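UspA1 (Moraxella catarrhalis, PDB 3NTN) probably serves as a trimeric autotransporter adhesin of the outer membrane, binding fibronectin and the host receptor CEACAM1. Local coordinates at residues Ala84-Gln96 against Ile100-Asn112. Residues are numbered along the deposited sequence; the frame is centred on the assembly and turned at random.
Sequences AIGSNNTVKKGQQ and ILGSNTDTTNAQN
N89 reaches across to I100, G102 and T105. Its CB lies 3.9 Å from I100 CD1 and also borders T105 OG1. CG rests on I100 CG2, and the two side chains run past each other in opposite directions. OD1 accepts from T105 OG1 at 2.8 Å and touches T105 CG2. ND2 donates to G102 O in a nearly straight bond (169°). G102 O lies in the N89 amide plane, but ND2 sits above the G102 carbonyl plane. G102 O also accepts from S87 N, so two donors grip it. N75 OD1 takes a further bond from N89 ND2. N89 CG lies beside its own backbone N (chi1 -57°), which turns the amide toward G102 and T105. The segments belong to successive coils of the left-handed parallel beta-roll of a YadA-like head. Strands 83-85 and 99-101 pair in parallel, with I85 N bonded to I100 O and G102 N to I85 O. I85 and L101 pack on I85 and L101 of the third subunit and on V83 of the second. I100 lies with A84 on the other face, inside the coil, where V91 CG2 meets I100 CD1 at 3.8 Å. Farther along, T107 OG1 donates to T90 O at 2.7 Å. The extended Q95 chain carries NE2 to A110 O, while OE1 accepts from K92 N across the type II turn. Q96 N donates to N112 OD1 from above the N112 amide plane (40° out of it).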
ATOM      1  N   ALA B  84      -2.661  -9.649 -11.865  1.00 41.06           N
ATOM      2  CA  ALA B  84      -1.811 -10.365 -10.908  1.00 40.48           C
ATOM      3  C   ALA B  84      -0.383 -10.383 -11.428  1.00 41.75           C
ATOM      4  O   ALA B  84      -0.115 -10.923 -12.512  1.00 43.56           O
ATOM      5  CB  ALA B  84      -2.275 -11.777 -10.740  1.00 40.94           C
ATOM      6  N   ILE B  85       0.557  -9.866 -10.628  1.00 41.20           N
ATOM      7  CA  ILE B  85       1.937  -9.877 -11.005  1.00 39.70           C
ATOM      8  C   ILE B  85       2.659 -10.502  -9.852  1.00 41.46           C
ATOM      9  O   ILE B  85       2.458 -10.085  -8.707  1.00 42.14           O
ATOM     10  CB  ILE B  85       2.442  -8.458 -11.290  1.00 39.32           C
ATOM     11  CG1 ILE B  85       1.649  -7.850 -12.469  1.00 39.28           C
ATOM     12  CG2 ILE B  85       4.020  -8.423 -11.596  1.00 35.64           C
ATOM     13  CD1 ILE B  85       1.913  -6.349 -12.655  1.00 43.75           C
ATOM     14  N   GLY B  86       3.512 -11.488 -10.151  1.00 42.52           N
ATOM     15  CA  GLY B  86       4.332 -12.171  -9.155  1.00 43.12           C
ATOM     16  C   GLY B  86       4.153 -13.664  -9.372  1.00 45.71           C
ATOM     17  O   GLY B  86       4.383 -14.121 -10.458  1.00 46.90           O
ATOM     18  N   SER B  87       3.613 -14.390  -8.387  1.00 46.45           N
ATOM     19  CA  SER B  87       3.697 -15.869  -8.319  1.00 49.19           C
ATOM     20  C   SER B  87       2.554 -16.534  -7.580  1.00 49.40           C
ATOM     21  O   SER B  87       2.183 -16.079  -6.515  1.00 47.66           O
ATOM     22  CB  SER B  87       4.962 -16.245  -7.581  1.00 50.72           C
ATOM     23  OG  SER B  87       5.856 -16.765  -8.501  1.00 55.65           O
ATOM     24  N   ASN B  88       2.000 -17.623  -8.126  1.00 52.11           N
ATOM     25  CA  ASN B  88       0.863 -18.329  -7.473  1.00 53.48           C
ATOM     26  C   ASN B  88      -0.208 -17.361  -6.913  1.00 51.07           C
ATOM     27  O   ASN B  88      -0.342 -17.199  -5.697  1.00 52.49           O
ATOM     28  CB  ASN B  88       1.356 -19.278  -6.347  1.00 55.70           C
ATOM     29  CG  ASN B  88       2.356 -20.301  -6.837  1.00 63.54           C
ATOM     30  OD1 ASN B  88       1.983 -21.289  -7.489  1.00 70.51           O
ATOM     31  ND2 ASN B  88       3.643 -20.102  -6.497  1.00 68.93           N
ATOM     32  N   ASN B  89      -0.946 -16.703  -7.785  1.00 48.74           N
ATOM     33  CA  ASN B  89      -2.030 -15.819  -7.382  1.00 47.84           C
ATOM     34  C   ASN B  89      -3.246 -16.243  -8.239  1.00 49.01           C
ATOM     35  O   ASN B  89      -3.059 -16.762  -9.346  1.00 50.51           O
ATOM     36  CB  ASN B  89      -1.683 -14.348  -7.631  1.00 44.84           C
ATOM     37  CG  ASN B  89      -0.388 -13.901  -6.915  1.00 46.07           C
ATOM     38  OD1 ASN B  89      -0.252 -14.050  -5.696  1.00 43.56           O
ATOM     39  ND2 ASN B  89       0.542 -13.314  -7.675  1.00 38.90           N
ATOM     40  N   THR B  90      -4.462 -16.099  -7.713  1.00 48.69           N
ATOM     41  CA  THR B  90      -5.667 -16.470  -8.450  1.00 49.30           C
ATOM     42  C   THR B  90      -6.743 -15.423  -8.191  1.00 49.17           C
ATOM     43  O   THR B  90      -6.963 -15.091  -7.033  1.00 48.16           O
ATOM     44  CB  THR B  90      -6.232 -17.823  -7.997  1.00 52.26           C
ATOM     45  OG1 THR B  90      -5.244 -18.860  -8.167  1.00 54.83           O
ATOM     46  CG2 THR B  90      -7.543 -18.173  -8.776  1.00 52.36           C
ATOM     47  N   VAL B  91      -7.400 -14.931  -9.269  1.00 48.62           N
ATOM     48  CA  VAL B  91      -8.637 -14.115  -9.205  1.00 47.64           C
ATOM     49  C   VAL B  91      -9.700 -14.899  -9.949  1.00 50.71           C
ATOM     50  O   VAL B  91      -9.525 -15.215 -11.102  1.00 52.57           O
ATOM     51  CB  VAL B  91      -8.451 -12.665  -9.860  1.00 46.50           C
ATOM     52  CG1 VAL B  91      -9.785 -11.803  -9.847  1.00 42.13           C
ATOM     53  CG2 VAL B  91      -7.337 -11.899  -9.182  1.00 41.66           C
ATOM     54  N   LYS B  92     -10.803 -15.226  -9.290  1.00 53.18           N
ATOM     55  CA  LYS B  92     -11.808 -16.128  -9.851  1.00 55.35           C
ATOM     56  C   LYS B  92     -12.884 -15.287 -10.521  1.00 56.73           C
ATOM     57  O   LYS B  92     -12.967 -14.090 -10.289  1.00 55.87           O
ATOM     58  CB  LYS B  92     -12.445 -16.991  -8.745  1.00 57.91           C
ATOM     59  CG  LYS B  92     -11.575 -18.069  -8.106  1.00 57.94           C
ATOM     60  CD  LYS B  92     -12.394 -18.998  -7.215  0.10 59.46           C
ATOM     61  CE  LYS B  92     -11.534 -20.117  -6.638  0.10 59.72           C
ATOM     62  NZ  LYS B  92     -12.326 -21.086  -5.825  0.10 62.32           N
ATOM     63  N   LYS B  93     -13.688 -15.919 -11.361  1.00 60.35           N
ATOM     64  CA  LYS B  93     -14.834 -15.316 -12.051  1.00 63.01           C
ATOM     65  C   LYS B  93     -15.763 -14.695 -11.015  1.00 64.28           C
ATOM     66  O   LYS B  93     -16.094 -15.347 -10.039  1.00 65.57           O
ATOM     67  CB  LYS B  93     -15.542 -16.445 -12.808  1.00 66.48           C
ATOM     68  CG  LYS B  93     -16.480 -16.045 -13.938  1.00 71.13           C
ATOM     69  CD  LYS B  93     -17.587 -17.119 -14.181  1.00 74.94           C
ATOM     70  CE  LYS B  93     -18.415 -16.757 -15.417  1.00 78.70           C
ATOM     71  NZ  LYS B  93     -19.635 -17.574 -15.638  1.00 84.80           N
ATOM     72  N   GLY B  94     -16.180 -13.445 -11.207  1.00 65.63           N
ATOM     73  CA  GLY B  94     -16.983 -12.735 -10.176  1.00 67.63           C
ATOM     74  C   GLY B  94     -16.186 -12.102  -9.011  1.00 65.66           C
ATOM     75  O   GLY B  94     -16.763 -11.781  -7.946  1.00 67.79           O
ATOM     76  N   GLN B  95     -14.874 -11.949  -9.209  1.00 61.46           N
ATOM     77  CA  GLN B  95     -14.027 -11.085  -8.412  1.00 59.51           C
ATOM     78  C   GLN B  95     -13.450 -10.099  -9.393  1.00 58.01           C
ATOM     79  O   GLN B  95     -12.493 -10.427 -10.072  1.00 58.48           O
ATOM     80  CB  GLN B  95     -12.873 -11.856  -7.764  1.00 56.88           C
ATOM     81  CG  GLN B  95     -13.280 -12.608  -6.548  1.00 59.84           C
ATOM     82  CD  GLN B  95     -12.174 -13.432  -5.936  1.00 59.49           C
ATOM     83  OE1 GLN B  95     -11.495 -14.216  -6.623  1.00 61.01           O
ATOM     84  NE2 GLN B  95     -12.017 -13.303  -4.614  1.00 56.85           N
ATOM     85  N   GLN B  96     -14.013  -8.895  -9.456  1.00 57.52           N
ATOM     86  CA  GLN B  96     -13.676  -7.923 -10.466  1.00 55.91           C
ATOM     87  C   GLN B  96     -12.817  -6.835  -9.863  1.00 53.80           C
ATOM     88  O   GLN B  96     -12.932  -6.538  -8.693  1.00 53.73           O
ATOM     89  CB  GLN B  96     -14.954  -7.323 -11.057  1.00 59.36           C
ATOM     90  CG  GLN B  96     -15.879  -8.370 -11.639  1.00 63.51           C
ATOM     91  CD  GLN B  96     -17.212  -7.811 -12.057  1.00 72.24           C
ATOM     92  OE1 GLN B  96     -17.330  -7.190 -13.128  1.00 75.38           O
ATOM     93  NE2 GLN B  96     -18.240  -8.019 -11.214  1.00 74.58           N
ATOM     94  N   ILE B 100      -3.183  -7.590  -7.606  1.00 36.75           N
ATOM     95  CA  ILE B 100      -2.227  -8.317  -6.787  1.00 36.36           C
ATOM     96  C   ILE B 100      -0.790  -8.041  -7.215  1.00 36.71           C
ATOM     97  O   ILE B 100      -0.416  -8.220  -8.357  1.00 37.69           O
ATOM     98  CB  ILE B 100      -2.489  -9.853  -6.891  1.00 37.60           C
ATOM     99  CG1 ILE B 100      -3.967 -10.169  -6.520  1.00 37.41           C
ATOM    100  CG2 ILE B 100      -1.519 -10.594  -5.996  1.00 36.63           C
ATOM    101  CD1 ILE B 100      -4.390 -11.619  -6.792  1.00 37.12           C
ATOM    102  N   LEU B 101       0.037  -7.573  -6.288  1.00 37.32           N
ATOM    103  CA  LEU B 101       1.472  -7.526  -6.544  1.00 37.75           C
ATOM    104  C   LEU B 101       2.060  -8.294  -5.368  1.00 38.21           C
ATOM    105  O   LEU B 101       2.096  -7.774  -4.261  1.00 38.71           O
ATOM    106  CB  LEU B 101       1.975  -6.059  -6.615  1.00 38.28           C
ATOM    107  CG  LEU B 101       3.493  -5.848  -6.777  1.00 37.10           C
ATOM    108  CD1 LEU B 101       3.991  -6.400  -8.101  1.00 35.64           C
ATOM    109  CD2 LEU B 101       3.884  -4.390  -6.624  1.00 35.89           C
ATOM    110  N   GLY B 102       2.427  -9.552  -5.587  1.00 38.51           N
ATOM    111  CA  GLY B 102       2.602 -10.480  -4.486  1.00 39.46           C
ATOM    112  C   GLY B 102       2.770 -11.904  -4.968  1.00 41.56           C
ATOM    113  O   GLY B 102       2.836 -12.161  -6.193  1.00 42.63           O
ATOM    114  N   SER B 103       2.847 -12.835  -4.022  1.00 42.37           N
ATOM    115  CA  SER B 103       3.008 -14.243  -4.303  1.00 43.48           C
ATOM    116  C   SER B 103       2.254 -15.049  -3.262  1.00 44.83           C
ATOM    117  O   SER B 103       2.028 -14.578  -2.155  1.00 43.96           O
ATOM    118  CB  SER B 103       4.477 -14.628  -4.262  1.00 45.38           C
ATOM    119  OG  SER B 103       5.091 -14.146  -3.088  1.00 45.67           O
ATOM    120  N   ASN B 104       1.793 -16.236  -3.661  1.00 46.34           N
ATOM    121  CA  ASN B 104       1.192 -17.182  -2.747  1.00 48.56           C
ATOM    122  C   ASN B 104       0.080 -16.538  -1.944  1.00 47.92           C
ATOM    123  O   ASN B 104      -0.031 -16.786  -0.739  1.00 48.20           O
ATOM    124  CB  ASN B 104       2.263 -17.808  -1.819  1.00 50.38           C
ATOM    125  CG  ASN B 104       3.250 -18.702  -2.584  1.00 54.85           C
ATOM    126  OD1 ASN B 104       4.115 -18.202  -3.273  1.00 59.02           O
ATOM    127  ND2 ASN B 104       3.125 -20.020  -2.448  1.00 61.49           N
ATOM    128  N   THR B 105      -0.727 -15.712  -2.617  1.00 46.68           N
ATOM    129  CA  THR B 105      -1.825 -15.015  -1.957  1.00 46.73           C
ATOM    130  C   THR B 105      -3.094 -15.902  -1.799  1.00 48.66           C
ATOM    131  O   THR B 105      -3.148 -17.048  -2.260  1.00 48.55           O
ATOM    132  CB  THR B 105      -2.164 -13.663  -2.653  1.00 44.34           C
ATOM    133  OG1 THR B 105      -2.448 -13.949  -4.001  1.00 45.98           O
ATOM    134  CG2 THR B 105      -0.948 -12.647  -2.677  1.00 44.64           C
ATOM    135  N   ASP B 106      -4.091 -15.366  -1.079  1.00 49.24           N
ATOM    136  CA  ASP B 106      -5.364 -16.050  -0.838  1.00 50.96           C
ATOM    137  C   ASP B 106      -6.419 -15.005  -1.078  1.00 50.16           C
ATOM    138  O   ASP B 106      -6.519 -14.007  -0.333  1.00 49.20           O
ATOM    139  CB  ASP B 106      -5.416 -16.585   0.591  1.00 52.87           C
ATOM    140  CG  ASP B 106      -6.798 -17.150   0.999  1.00 57.95           C
ATOM    141  OD1 ASP B 106      -7.547 -17.681   0.140  1.00 61.42           O
ATOM    142  OD2 ASP B 106      -7.124 -17.089   2.222  1.00 62.70           O
ATOM    143  N   THR B 107      -7.170 -15.213  -2.153  1.00 50.05           N
ATOM    144  CA  THR B 107      -8.262 -14.323  -2.537  1.00 50.16           C
ATOM    145  C   THR B 107      -9.673 -14.888  -2.213  1.00 52.79           C
ATOM    146  O   THR B 107     -10.690 -14.373  -2.719  1.00 53.80           O
ATOM    147  CB  THR B 107      -8.200 -14.077  -4.022  1.00 48.73           C
ATOM    148  OG1 THR B 107      -8.116 -15.344  -4.659  1.00 50.08           O
ATOM    149  CG2 THR B 107      -6.960 -13.206  -4.402  1.00 45.08           C
ATOM    150  N   THR B 108      -9.735 -15.953  -1.404  1.00 54.88           N
ATOM    151  CA  THR B 108     -11.011 -16.530  -0.911  1.00 57.38           C
ATOM    152  C   THR B 108     -11.987 -15.462  -0.395  1.00 58.93           C
ATOM    153  O   THR B 108     -13.184 -15.445  -0.764  1.00 60.50           O
ATOM    154  CB  THR B 108     -10.750 -17.569   0.193  1.00 59.43           C
ATOM    155  OG1 THR B 108     -10.082 -18.705  -0.381  1.00 60.88           O
ATOM    156  CG2 THR B 108     -12.078 -18.061   0.873  1.00 62.82           C
ATOM    157  N   ASN B 109     -11.482 -14.552   0.445  1.00 58.56           N
ATOM    158  CA  ASN B 109     -12.373 -13.579   1.066  1.00 60.21           C
ATOM    159  C   ASN B 109     -12.266 -12.173   0.534  1.00 58.65           C
ATOM    160  O   ASN B 109     -12.933 -11.272   1.013  1.00 61.27           O
ATOM    161  CB  ASN B 109     -12.256 -13.631   2.580  1.00 61.59           C
ATOM    162  CG  ASN B 109     -12.879 -14.882   3.148  1.00 65.65           C
ATOM    163  OD1 ASN B 109     -14.103 -15.082   3.072  1.00 69.25           O
ATOM    164  ND2 ASN B 109     -12.043 -15.740   3.721  1.00 64.92           N
ATOM    165  N   ALA B 110     -11.462 -12.011  -0.502  1.00 57.03           N
ATOM    166  CA  ALA B 110     -11.266 -10.746  -1.182  1.00 55.13           C
ATOM    167  C   ALA B 110     -12.541 -10.374  -1.935  1.00 57.39           C
ATOM    168  O   ALA B 110     -13.051 -11.183  -2.705  1.00 58.80           O
ATOM    169  CB  ALA B 110     -10.151 -10.898  -2.126  1.00 52.16           C
ATOM    170  N   GLN B 111     -13.071  -9.174  -1.718  1.00 57.75           N
ATOM    171  CA  GLN B 111     -14.160  -8.668  -2.572  1.00 59.70           C
ATOM    172  C   GLN B 111     -13.667  -7.818  -3.757  1.00 57.67           C
ATOM    173  O   GLN B 111     -12.503  -7.401  -3.832  1.00 55.14           O
ATOM    174  CB  GLN B 111     -15.159  -7.832  -1.761  1.00 62.75           C
ATOM    175  CG  GLN B 111     -15.808  -8.506  -0.558  1.00 66.40           C
ATOM    176  CD  GLN B 111     -16.167  -7.468   0.514  1.00 72.92           C
ATOM    177  OE1 GLN B 111     -15.322  -6.637   0.915  1.00 70.65           O
ATOM    178  NE2 GLN B 111     -17.433  -7.484   0.957  1.00 77.78           N
ATOM    179  N   ASN B 112     -14.577  -7.551  -4.676  1.00 54.43           N
ATOM    180  CA  ASN B 112     -14.331  -6.627  -5.790  1.00 54.88           C
ATOM    181  C   ASN B 112     -13.609  -5.361  -5.306  1.00 53.07           C
ATOM    182  O   ASN B 112     -14.000  -4.774  -4.312  1.00 52.20           O
ATOM    183  CB  ASN B 112     -15.645  -6.265  -6.493  1.00 57.14           C
ATOM    184  CG  ASN B 112     -16.354  -7.476  -7.063  1.00 60.16           C
ATOM    185  OD1 ASN B 112     -15.721  -8.459  -7.466  1.00 61.90           O
ATOM    186  ND2 ASN B 112     -17.662  -7.410  -7.120  1.00 62.35           N
TER
HETATM  187  O   HOH W   1       5.850 -17.912  -5.090  1.00 27.55           O
HETATM  188  O   HOH W   2      -4.491 -15.815  -5.139  1.00 36.07           O